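Local coordinates for glyoxalase family protein (Bacillus cereus, PDB 1ZSW), which binds a zinc ion and is of unproven function, though its fold suggests a metal-dependent enzyme of the glyoxalase/dioxygenase superfamily, at residues G30-M36 against I244-R250; M68-Y73 against L84-I89; F278-L283 against E294-P300. One frame throughout, in Å; residues are numbered along the deposited sequence.

Interaction 1: residues G30-M36 against I244-R250. With ZN (zinc ion), chain B.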
loop_
_atom_site.group_PDB
_atom_site.type_symbol
_atom_site.label_atom_id
_atom_site.label_comp_id
_atom_site.label_asym_id
_atom_site.label_seq_id
_atom_site.Cartn_x
_atom_site.Cartn_y
_atom_site.Cartn_z
ATOM N N GLY A 30 -9.657 -0.909 5.442
ATOM C CA GLY A 30 -8.376 -1.546 5.114
ATOM C C GLY A 30 -7.421 -0.570 4.440
ATOM O O GLY A 30 -7.721 0.621 4.267
ATOM N N HIS A 31 -6.271 -1.099 4.073
ATOM C CA HIS A 31 -5.321 -0.336 3.257
ATOM C C HIS A 31 -5.920 -0.029 1.892
ATOM O O HIS A 31 -6.647 -0.849 1.298
ATOM C CB HIS A 31 -3.994 -1.070 3.030
ATOM C CG HIS A 31 -3.414 -1.691 4.270
ATOM N ND1 HIS A 31 -3.248 -0.973 5.434
ATOM C CD2 HIS A 31 -2.927 -2.945 4.517
ATOM C CE1 HIS A 31 -2.690 -1.756 6.354
ATOM N NE2 HIS A 31 -2.497 -2.956 5.827
ATOM N N HIS A 32 -5.506 1.124 1.352
ATOM C CA HIS A 32 -5.922 1.560 -0.001
ATOM C C HIS A 32 -4.839 1.256 -1.029
ATOM O O HIS A 32 -5.082 0.576 -2.024
ATOM C CB HIS A 32 -6.269 3.058 0.031
ATOM C CG HIS A 32 -6.909 3.574 -1.221
ATOM N ND1 HIS A 32 -6.202 3.807 -2.381
ATOM C CD2 HIS A 32 -8.195 3.935 -1.472
ATOM C CE1 HIS A 32 -7.020 4.306 -3.300
ATOM N NE2 HIS A 32 -8.244 4.364 -2.782
ATOM N N HIS A 33 -3.632 1.751 -0.773
ATOM C CA HIS A 33 -2.487 1.451 -1.626
ATOM C C HIS A 33 -1.248 1.771 -0.870
ATOM O O HIS A 33 -1.321 2.328 0.242
ATOM C CB HIS A 33 -2.504 2.264 -2.952
ATOM C CG HIS A 33 -2.395 3.753 -2.783
ATOM N ND1 HIS A 33 -3.508 4.561 -2.618
ATOM C CD2 HIS A 33 -1.326 4.594 -2.843
ATOM C CE1 HIS A 33 -3.123 5.827 -2.532
ATOM N NE2 HIS A 33 -1.805 5.876 -2.677
ATOM N N ILE A 34 -0.106 1.416 -1.455
ATOM C CA ILE A 34 1.179 1.744 -0.834
ATOM C C ILE A 34 2.107 2.142 -1.964
ATOM O O ILE A 34 2.016 1.541 -3.035
ATOM C CB ILE A 34 1.699 0.526 0.012
ATOM C CG1 ILE A 34 2.928 0.869 0.869
ATOM C CG2 ILE A 34 1.853 -0.753 -0.845
ATOM C CD1 ILE A 34 3.060 -0.095 2.084
ATOM N N SER A 35 2.897 3.179 -1.736
ATOM C CA SER A 35 3.716 3.791 -2.804
ATOM C C SER A 35 5.186 3.803 -2.442
ATOM O O SER A 35 5.502 4.102 -1.307
ATOM C CB SER A 35 3.246 5.223 -3.103
ATOM O OG SER A 35 1.910 5.094 -3.653
ATOM N N MET A 36 6.028 3.544 -3.450
ATOM C CA MET A 36 7.473 3.252 -3.298
ATOM C C MET A 36 8.261 3.994 -4.354
ATOM O O MET A 36 7.711 4.575 -5.295
ATOM C CB MET A 36 7.685 1.743 -3.536
ATOM C CG MET A 36 7.351 0.815 -2.367
ATOM S SD MET A 36 5.600 0.648 -2.011
ATOM C CE MET A 36 5.066 -0.340 -3.403
ATOM N N ILE A 244 9.761 2.817 0.853
ATOM C CA ILE A 244 8.323 3.012 0.874
ATOM C C ILE A 244 8.037 4.453 1.293
ATOM O O ILE A 244 8.433 4.890 2.380
ATOM C CB ILE A 244 7.627 1.995 1.816
ATOM C CG1 ILE A 244 7.905 0.552 1.382
ATOM C CG2 ILE A 244 6.122 2.275 1.816
ATOM C CD1 ILE A 244 7.709 -0.520 2.485
ATOM N N HIS A 245 7.320 5.187 0.429
ATOM C CA HIS A 245 7.127 6.600 0.594
ATOM C C HIS A 245 5.916 6.911 1.506
ATOM O O HIS A 245 6.010 7.740 2.384
ATOM C CB HIS A 245 6.986 7.261 -0.776
ATOM C CG HIS A 245 6.784 8.733 -0.703
ATOM N ND1 HIS A 245 5.531 9.301 -0.767
ATOM C CD2 HIS A 245 7.659 9.753 -0.550
ATOM C CE1 HIS A 245 5.643 10.617 -0.672
ATOM N NE2 HIS A 245 6.922 10.917 -0.530
ATOM N N HIS A 246 4.831 6.172 1.322
ATOM C CA HIS A 246 3.625 6.355 2.173
ATOM C C HIS A 246 2.702 5.156 2.089
ATOM O O HIS A 246 2.733 4.387 1.136
ATOM C CB HIS A 246 2.827 7.662 1.809
ATOM C CG HIS A 246 2.252 7.675 0.430
ATOM N ND1 HIS A 246 2.950 8.163 -0.660
ATOM C CD2 HIS A 246 1.017 7.360 -0.023
ATOM C CE1 HIS A 246 2.185 8.064 -1.740
ATOM N NE2 HIS A 246 1.014 7.561 -1.384
ATOM N N LEU A 247 1.842 5.057 3.095
ATOM C CA LEU A 247 0.776 4.066 3.139
ATOM C C LEU A 247 -0.536 4.828 3.116
ATOM O O LEU A 247 -0.681 5.817 3.874
ATOM C CB LEU A 247 0.833 3.255 4.447
ATOM C CG LEU A 247 -0.380 2.357 4.726
ATOM C CD1 LEU A 247 -0.508 1.221 3.743
ATOM C CD2 LEU A 247 -0.294 1.804 6.167
ATOM N N ALA A 248 -1.431 4.404 2.215
ATOM C CA ALA A 248 -2.790 4.989 2.143
ATOM C C ALA A 248 -3.808 4.032 2.702
ATOM O O ALA A 248 -3.723 2.828 2.433
ATOM C CB ALA A 248 -3.168 5.343 0.701
ATOM N N ILE A 249 -4.756 4.585 3.463
ATOM C CA ILE A 249 -5.872 3.808 4.033
ATOM C C ILE A 249 -7.179 4.261 3.409
ATOM O O ILE A 249 -7.272 5.381 2.960
ATOM C CB ILE A 249 -5.931 3.893 5.573
ATOM C CG1 ILE A 249 -6.233 5.317 6.050
ATOM C CG2 ILE A 249 -4.561 3.405 6.165
ATOM C CD1 ILE A 249 -6.226 5.559 7.619
ATOM N N ARG A 250 -8.173 3.369 3.430
ATOM C CA ARG A 250 -9.422 3.564 2.698
ATOM C C ARG A 250 -10.472 4.296 3.487
ATOM O O ARG A 250 -10.734 3.954 4.651
ATOM C CB ARG A 250 -10.054 2.202 2.321
ATOM C CG ARG A 250 -9.180 1.403 1.357
ATOM C CD ARG A 250 -9.683 -0.033 1.270
ATOM N NE ARG A 250 -11.104 -0.078 0.861
ATOM C CZ ARG A 250 -11.888 -1.151 0.953
ATOM N NH1 ARG A 250 -11.418 -2.314 1.420
ATOM N NH2 ARG A 250 -13.149 -1.047 0.579
HETATM ZN ZN ZN B . -0.710 7.690 -2.557
HETATM O O HOH W 1 -8.260 -3.043 1.788
#
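His33 and His246, one from each strand, meet at the zinc ion: His33 NE2 and His246 NE2 each bind the metal at 2.1 Å. Their rings stand almost perpendicular (87°) and approach rim to rim. Both have the same first torsion (chi1 64°), CG lying between backbone N and carbonyl carbon. Each ring is also steered from behind: His33 ND1 donates almost straight to His32 ND1 (174°), and His246 ND1 does the same to His245 ND1.

Carbon contacts back the ligands. Ala248 CB sits over one face of the His33 ring, 3.3 Å from His33 CE1, and Ser35 CB lies over a face of the His246 ring. On the other side of the sheet, Ile34 CG1 packs on Ile244 CG2 at 3.6 Å, while Met36 lies alongside Ile244.

The antiparallel backbones are pinned by His32 N to Ala248 O (2.7 Å), Ala248 N to His33 O and Ser35 N to His246 O. At one end Arg250 N bonds Gly30 O, and a water joins His31 O to Arg250 NH1; the Arg250 guanidinium also forms a salt bridge with Asp298.

His32 and His33 face Ala248, and His245 and His246 face Ser35, giving two classic beta bulges. Glu294 adds the third protein ligand, giving a two-histidine, one-carboxylate site like that of the extradiol dioxygenases of the vicinal oxygen chelate superfamily.

Interaction 2: residues M68-Y73 against L84-I89; sequences MYHLFY and LSFFEI
His70 reaches across to Phe87 and Ser85, and its side chain can be followed outward from the strand. CB comes near Phe87 CD2 and CE2. With CG anti to the backbone N (chi1 -168°), the imidazole runs alongside the Phe87 ring, pointing the same way. The two rings stack face to face, centroids 3.9 Å apart and planes at 20°; Phe87 CE2 lies over the centre of the imidazole, 3.4 Å from both His70 CG and His70 ND1. CD2 approaches the backbone oxygen of Phe86, and CE1 meets Phe87 CZ. At the tip, His70 NE2 hydrogen-bonds Ser85 OG at 2.8 Å, with the hydroxyl at the edge of the ring and in its plane. The Phe87 stack and the Ser85 bond together fix the rotation of the imidazole; in the conformer given, Phe72 CE1 lies toward the rim of its opposite face.

These strands form the antiparallel beta hairpin 69-74/83-88 of the eight-stranded sheet that holds the zinc, within the first glyoxalase-family region. Paired bonds between Leu71 and Phe86, and between Tyr73 and Leu84, tie it together. Ser85 OG also hydrogen-bonds Ser35, on the next strand.

On the other face, Tyr73 crosses Phe86 at about a right angle, Tyr73 CE1 to Phe86 CD2 at 3.7 Å; Phe86 also meets Tyr48, on helix 41-51. Towards the strand ends, Met68 SD makes an oblique Met-aromatic contact with Phe87 and touches Ile89 CG1 at 3.9 Å. A water accepts from Tyr69 N and donates to Glu88 O and to Glu88 OE2, the last at 2.6 Å; Glu88 OE1 is held by the backbone N of Ala41.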
loop_
_atom_site.group_PDB
_atom_site.type_symbol
_atom_site.label_atom_id
_atom_site.label_comp_id
_atom_site.label_asym_id
_atom_site.label_seq_id
_atom_site.Cartn_x
_atom_site.Cartn_y
_atom_site.Cartn_z
ATOM N N MET A 68 8.378 12.309 -14.167
ATOM C CA MET A 68 8.659 11.078 -13.462
ATOM C C MET A 68 7.555 10.062 -13.715
ATOM O O MET A 68 6.406 10.386 -13.487
ATOM C CB MET A 68 8.682 11.445 -11.973
ATOM C CG MET A 68 8.900 10.348 -11.029
ATOM S SD MET A 68 8.917 11.017 -9.358
ATOM C CE MET A 68 10.105 12.375 -9.429
ATOM N N TYR A 69 7.899 8.831 -14.141
ATOM C CA TYR A 69 6.895 7.762 -14.245
ATOM C C TYR A 69 6.312 7.445 -12.879
ATOM O O TYR A 69 7.011 7.490 -11.854
ATOM C CB TYR A 69 7.491 6.469 -14.791
ATOM C CG TYR A 69 7.488 6.253 -16.314
ATOM C CD1 TYR A 69 8.674 6.034 -17.001
ATOM C CD2 TYR A 69 6.295 6.229 -17.030
ATOM C CE1 TYR A 69 8.675 5.803 -18.380
ATOM C CE2 TYR A 69 6.284 6.004 -18.413
ATOM C CZ TYR A 69 7.472 5.777 -19.069
ATOM O OH TYR A 69 7.458 5.558 -20.437
ATOM N N HIS A 70 5.029 7.114 -12.886
ATOM C CA HIS A 70 4.323 6.581 -11.746
ATOM C C HIS A 70 3.578 5.337 -12.256
ATOM O O HIS A 70 2.678 5.420 -13.087
ATOM C CB HIS A 70 3.377 7.633 -11.122
ATOM C CG HIS A 70 2.826 7.249 -9.789
ATOM N ND1 HIS A 70 1.781 7.929 -9.190
ATOM C CD2 HIS A 70 3.148 6.233 -8.947
ATOM C CE1 HIS A 70 1.513 7.371 -8.020
ATOM N NE2 HIS A 70 2.317 6.334 -7.856
ATOM N N LEU A 71 3.985 4.151 -11.791
ATOM C CA LEU A 71 3.413 2.901 -12.257
ATOM C C LEU A 71 2.611 2.204 -11.151
ATOM O O LEU A 71 3.073 2.134 -9.993
ATOM C CB LEU A 71 4.546 1.956 -12.718
ATOM C CG LEU A 71 5.653 2.528 -13.610
ATOM C CD1 LEU A 71 6.558 1.388 -13.949
ATOM C CD2 LEU A 71 5.066 3.130 -14.894
ATOM N N PHE A 72 1.361 1.804 -11.433
ATOM C CA PHE A 72 0.564 1.075 -10.435
ATOM C C PHE A 72 0.426 -0.353 -10.918
ATOM O O PHE A 72 0.291 -0.626 -12.137
ATOM C CB PHE A 72 -0.888 1.603 -10.274
ATOM C CG PHE A 72 -1.029 2.952 -9.604
ATOM C CD1 PHE A 72 -0.748 4.121 -10.303
ATOM C CD2 PHE A 72 -1.529 3.050 -8.299
ATOM C CE1 PHE A 72 -0.926 5.372 -9.708
ATOM C CE2 PHE A 72 -1.711 4.304 -7.683
ATOM C CZ PHE A 72 -1.404 5.466 -8.395
ATOM N N TYR A 73 0.499 -1.265 -9.943
ATOM C CA TYR A 73 0.194 -2.698 -10.111
ATOM C C TYR A 73 -0.893 -3.100 -9.124
ATOM O O TYR A 73 -0.985 -2.562 -8.014
ATOM C CB TYR A 73 1.467 -3.506 -9.819
ATOM C CG TYR A 73 2.670 -3.054 -10.637
ATOM C CD1 TYR A 73 3.563 -2.091 -10.135
ATOM C CD2 TYR A 73 2.887 -3.546 -11.954
ATOM C CE1 TYR A 73 4.662 -1.659 -10.860
ATOM C CE2 TYR A 73 3.992 -3.094 -12.707
ATOM C CZ TYR A 73 4.867 -2.155 -12.142
ATOM O OH TYR A 73 5.970 -1.693 -12.804
ATOM N N LEU A 84 -0.006 -1.480 -5.514
ATOM C CA LEU A 84 1.377 -1.095 -5.196
ATOM C C LEU A 84 1.800 -0.146 -6.294
ATOM O O LEU A 84 1.700 -0.475 -7.471
ATOM C CB LEU A 84 2.327 -2.302 -5.180
ATOM C CG LEU A 84 2.033 -3.583 -4.398
ATOM C CD1 LEU A 84 3.348 -4.276 -3.958
ATOM C CD2 LEU A 84 1.078 -3.462 -3.229
ATOM N N SER A 85 2.246 1.036 -5.911
ATOM C CA SER A 85 2.674 1.976 -6.954
ATOM C C SER A 85 4.124 2.398 -6.723
ATOM O O SER A 85 4.629 2.330 -5.583
ATOM C CB SER A 85 1.732 3.162 -6.989
ATOM O OG SER A 85 2.179 4.180 -6.120
ATOM N N PHE A 86 4.797 2.776 -7.811
ATOM C CA PHE A 86 6.212 3.114 -7.785
ATOM C C PHE A 86 6.460 4.360 -8.603
ATOM O O PHE A 86 5.951 4.453 -9.717
ATOM C CB PHE A 86 7.010 1.959 -8.422
ATOM C CG PHE A 86 6.999 0.703 -7.611
ATOM C CD1 PHE A 86 8.065 0.462 -6.740
ATOM C CD2 PHE A 86 5.950 -0.228 -7.706
ATOM C CE1 PHE A 86 8.069 -0.656 -5.955
ATOM C CE2 PHE A 86 5.975 -1.429 -6.895
ATOM C CZ PHE A 86 7.053 -1.608 -6.049
ATOM N N PHE A 87 7.236 5.285 -8.044
ATOM C CA PHE A 87 7.731 6.476 -8.773
ATOM C C PHE A 87 9.102 6.080 -9.252
ATOM O O PHE A 87 9.923 5.631 -8.452
ATOM C CB PHE A 87 7.848 7.655 -7.797
ATOM C CG PHE A 87 6.520 8.093 -7.260
ATOM C CD1 PHE A 87 6.103 7.695 -5.979
ATOM C CD2 PHE A 87 5.673 8.872 -8.045
ATOM C CE1 PHE A 87 4.856 8.095 -5.486
ATOM C CE2 PHE A 87 4.422 9.269 -7.557
ATOM C CZ PHE A 87 4.031 8.879 -6.280
ATOM N N GLU A 88 9.361 6.252 -10.547
ATOM C CA GLU A 88 10.686 5.945 -11.070
ATOM C C GLU A 88 11.539 7.187 -10.975
ATOM O O GLU A 88 11.203 8.212 -11.564
ATOM C CB GLU A 88 10.660 5.471 -12.538
ATOM C CG GLU A 88 12.102 5.147 -13.014
ATOM C CD GLU A 88 12.274 5.086 -14.546
ATOM O OE1 GLU A 88 12.941 4.155 -15.050
ATOM O OE2 GLU A 88 11.741 5.962 -15.232
ATOM N N ILE A 89 12.668 7.085 -10.281
ATOM C CA ILE A 89 13.566 8.231 -10.105
ATOM C C ILE A 89 14.945 7.715 -10.507
ATOM O O ILE A 89 15.659 7.186 -9.687
ATOM C CB ILE A 89 13.543 8.737 -8.646
ATOM C CG1 ILE A 89 12.074 9.048 -8.251
ATOM C CG2 ILE A 89 14.501 9.951 -8.456
ATOM C CD1 ILE A 89 11.874 9.712 -6.923
HETATM O O HOH W 2 10.777 8.221 -14.432
#

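Interaction 3: residues F278-L283 against E294-P300; sequences FYFKSL and EIATDGP. With ZN (zinc ion), chain B.
Ser282 OG donates to Glu294 OE2 at 2.7 Å, using the carboxylate's anti lone pair, while Glu294 OE1 binds the zinc ion at 2.0 Å. The two oxygens thus have separate partners, and the serine fixes the rotation of a metal ligand from the second shell. CG of Glu294 is anti to the backbone N (chi1 177°) and the chain beyond it is extended, which carries the carboxylate out to the metal. Phe280 crosses the Glu294 side chain at about a right angle: Phe280 CE1 comes 3.3 Å from Glu294 OE2, which lies near the plane of the phenyl ring at its edge. The same ring puts Phe280 CD1 3.8 Å from Ala296 CB.

Thr297 OG1 is gripped twice, accepting from Lys281 N at 3.1 Å and donating to Gly299 O. Beside it, Thr297 N bonds Lys281 O. Further along, Leu283 and Ile295 exchange a pair of backbone bonds, and their side chains lie side by side, Leu283 CD1 to Ile295 CD1 at 4.0 Å, away from the metal. At the other end a cis peptide precedes Pro300, whose CD rests 3.3 Å from Tyr279 O.

The segments belong to the hairpin of strands 280-286 and 292-300. Strand 292-300 runs parallel to its other neighbour, 244-251, which brings Glu294 beside Ala248 and near His246; His33, on the strand beyond, supplies the remaining protein ligand. Phe280 meets the rings of His32 and His33, while Leu283 and Ile295 pack against Leu257 of helix 254-266, on the opposite side of the sheet from the zinc.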
loop_
_atom_site.group_PDB
_atom_site.type_symbol
_atom_site.label_atom_id
_atom_site.label_comp_id
_atom_site.label_asym_id
_atom_site.label_seq_id
_atom_site.Cartn_x
_atom_site.Cartn_y
_atom_site.Cartn_z
ATOM N N PHE A 278 -7.700 12.456 -9.068
ATOM C CA PHE A 278 -8.485 11.950 -10.194
ATOM C C PHE A 278 -9.107 10.578 -9.927
ATOM O O PHE A 278 -10.336 10.439 -9.913
ATOM C CB PHE A 278 -7.700 11.999 -11.522
ATOM C CG PHE A 278 -8.566 11.836 -12.744
ATOM C CD1 PHE A 278 -9.564 12.757 -13.037
ATOM C CD2 PHE A 278 -8.364 10.773 -13.608
ATOM C CE1 PHE A 278 -10.363 12.609 -14.166
ATOM C CE2 PHE A 278 -9.156 10.623 -14.744
ATOM C CZ PHE A 278 -10.158 11.539 -15.016
ATOM N N TYR A 279 -8.260 9.585 -9.666
ATOM C CA TYR A 279 -8.728 8.234 -9.405
ATOM C C TYR A 279 -9.299 8.103 -7.986
ATOM O O TYR A 279 -9.957 7.109 -7.676
ATOM C CB TYR A 279 -7.586 7.263 -9.622
ATOM C CG TYR A 279 -6.875 7.528 -10.942
ATOM C CD1 TYR A 279 -5.543 7.939 -10.961
ATOM C CD2 TYR A 279 -7.556 7.399 -12.164
ATOM C CE1 TYR A 279 -4.883 8.182 -12.163
ATOM C CE2 TYR A 279 -6.911 7.647 -13.367
ATOM C CZ TYR A 279 -5.574 8.039 -13.362
ATOM O OH TYR A 279 -4.915 8.303 -14.555
ATOM N N PHE A 280 -9.045 9.118 -7.154
ATOM C CA PHE A 280 -9.590 9.229 -5.800
ATOM C C PHE A 280 -9.260 10.618 -5.268
ATOM O O PHE A 280 -8.396 11.321 -5.843
ATOM C CB PHE A 280 -8.980 8.135 -4.870
ATOM C CG PHE A 280 -7.456 8.034 -4.938
ATOM C CD1 PHE A 280 -6.639 8.900 -4.183
ATOM C CD2 PHE A 280 -6.844 7.047 -5.733
ATOM C CE1 PHE A 280 -5.219 8.794 -4.224
ATOM C CE2 PHE A 280 -5.413 6.945 -5.790
ATOM C CZ PHE A 280 -4.623 7.840 -5.017
ATOM N N LYS A 281 -9.900 11.020 -4.164
ATOM C CA LYS A 281 -9.454 12.201 -3.436
ATOM C C LYS A 281 -8.727 11.744 -2.161
ATOM O O LYS A 281 -9.040 10.676 -1.601
ATOM C CB LYS A 281 -10.609 13.137 -3.082
ATOM C CG LYS A 281 -11.445 13.623 -4.289
ATOM C CD LYS A 281 -12.217 14.866 -3.787
ATOM C CE LYS A 281 -13.210 15.440 -4.816
ATOM N NZ LYS A 281 -14.205 14.442 -5.221
ATOM N N SER A 282 -7.755 12.519 -1.734
ATOM C CA SER A 282 -6.986 12.119 -0.561
ATOM C C SER A 282 -6.403 13.288 0.197
ATOM O O SER A 282 -6.370 14.435 -0.324
ATOM C CB SER A 282 -5.914 11.172 -1.003
ATOM O OG SER A 282 -4.873 11.851 -1.661
ATOM N N LEU A 283 -5.893 12.999 1.390
ATOM C CA LEU A 283 -5.098 13.948 2.110
ATOM C C LEU A 283 -3.934 13.203 2.727
ATOM O O LEU A 283 -4.012 11.973 2.907
ATOM C CB LEU A 283 -5.928 14.656 3.176
ATOM C CG LEU A 283 -6.334 13.820 4.383
ATOM C CD1 LEU A 283 -5.332 13.798 5.510
ATOM C CD2 LEU A 283 -7.668 14.409 4.898
ATOM N N GLU A 294 -1.584 8.483 4.065
ATOM C CA GLU A 294 -2.538 9.140 3.178
ATOM C C GLU A 294 -3.901 8.541 3.483
ATOM O O GLU A 294 -4.025 7.334 3.776
ATOM C CB GLU A 294 -2.118 8.885 1.744
ATOM C CG GLU A 294 -3.080 9.453 0.665
ATOM C CD GLU A 294 -2.662 9.072 -0.740
ATOM O OE1 GLU A 294 -1.756 8.229 -0.907
ATOM O OE2 GLU A 294 -3.249 9.652 -1.684
ATOM N N ILE A 295 -4.936 9.370 3.411
ATOM C CA ILE A 295 -6.301 8.880 3.583
ATOM C C ILE A 295 -6.981 9.081 2.229
ATOM O O ILE A 295 -7.045 10.205 1.762
ATOM C CB ILE A 295 -7.044 9.699 4.680
ATOM C CG1 ILE A 295 -6.200 9.715 5.962
ATOM C CG2 ILE A 295 -8.436 9.086 4.963
ATOM C CD1 ILE A 295 -6.812 10.496 7.143
ATOM N N ALA A 296 -7.452 7.999 1.606
ATOM C CA ALA A 296 -7.912 8.055 0.217
ATOM C C ALA A 296 -9.311 7.483 0.086
ATOM O O ALA A 296 -9.637 6.415 0.644
ATOM C CB ALA A 296 -6.961 7.305 -0.726
ATOM N N THR A 297 -10.135 8.149 -0.728
ATOM C CA THR A 297 -11.435 7.545 -1.045
ATOM C C THR A 297 -11.349 6.308 -1.946
ATOM O O THR A 297 -10.470 6.197 -2.825
ATOM C CB THR A 297 -12.388 8.600 -1.700
ATOM O OG1 THR A 297 -11.869 8.989 -2.987
ATOM C CG2 THR A 297 -12.545 9.826 -0.786
ATOM N N ASP A 298 -12.268 5.371 -1.756
ATOM C CA ASP A 298 -12.321 4.143 -2.564
ATOM C C ASP A 298 -12.558 4.437 -4.028
ATOM O O ASP A 298 -11.975 3.803 -4.899
ATOM C CB ASP A 298 -13.414 3.184 -2.056
ATOM C CG ASP A 298 -12.952 2.313 -0.891
ATOM O OD1 ASP A 298 -11.732 2.200 -0.623
ATOM O OD2 ASP A 298 -13.825 1.685 -0.257
ATOM N N GLY A 299 -13.392 5.432 -4.292
ATOM C CA GLY A 299 -13.691 5.774 -5.674
ATOM C C GLY A 299 -13.143 7.106 -6.128
ATOM O O GLY A 299 -12.737 7.947 -5.318
ATOM N N PRO A 300 -13.255 7.375 -7.442
ATOM C CA PRO A 300 -13.948 6.506 -8.415
ATOM C C PRO A 300 -13.143 5.352 -8.993
ATOM O O PRO A 300 -13.733 4.428 -9.602
ATOM C CB PRO A 300 -14.359 7.492 -9.509
ATOM C CG PRO A 300 -13.366 8.579 -9.445
ATOM C CD PRO A 300 -12.840 8.662 -8.024
HETATM ZN ZN ZN B . -0.710 7.690 -2.557
HETATM O O HOH W 3 -9.602 4.752 -5.879
#

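All three contacts lie in one mixed sheet. Interaction 1 is its buried middle, about 3 Å from the centre of the chain to its own centre, pairing strands far apart in sequence, one from each glyoxalase-family region. Interactions 2 and 3 are local hairpins on its flanks, centres about 17 Å apart and not touching; 3 is also buried, though its centre is about 13 Å from that of the chain, and 2 is the most open. Probable backbone hydrogen bonds join neighbouring strands: Met36 N to Ser85 O and Leu247 O to Glu294 N, both 2.8 Å. Interactions 1 and 3 share the zinc; interaction 2 adds a histidine-phenylalanine stack to its backbone bonds and binds no metal.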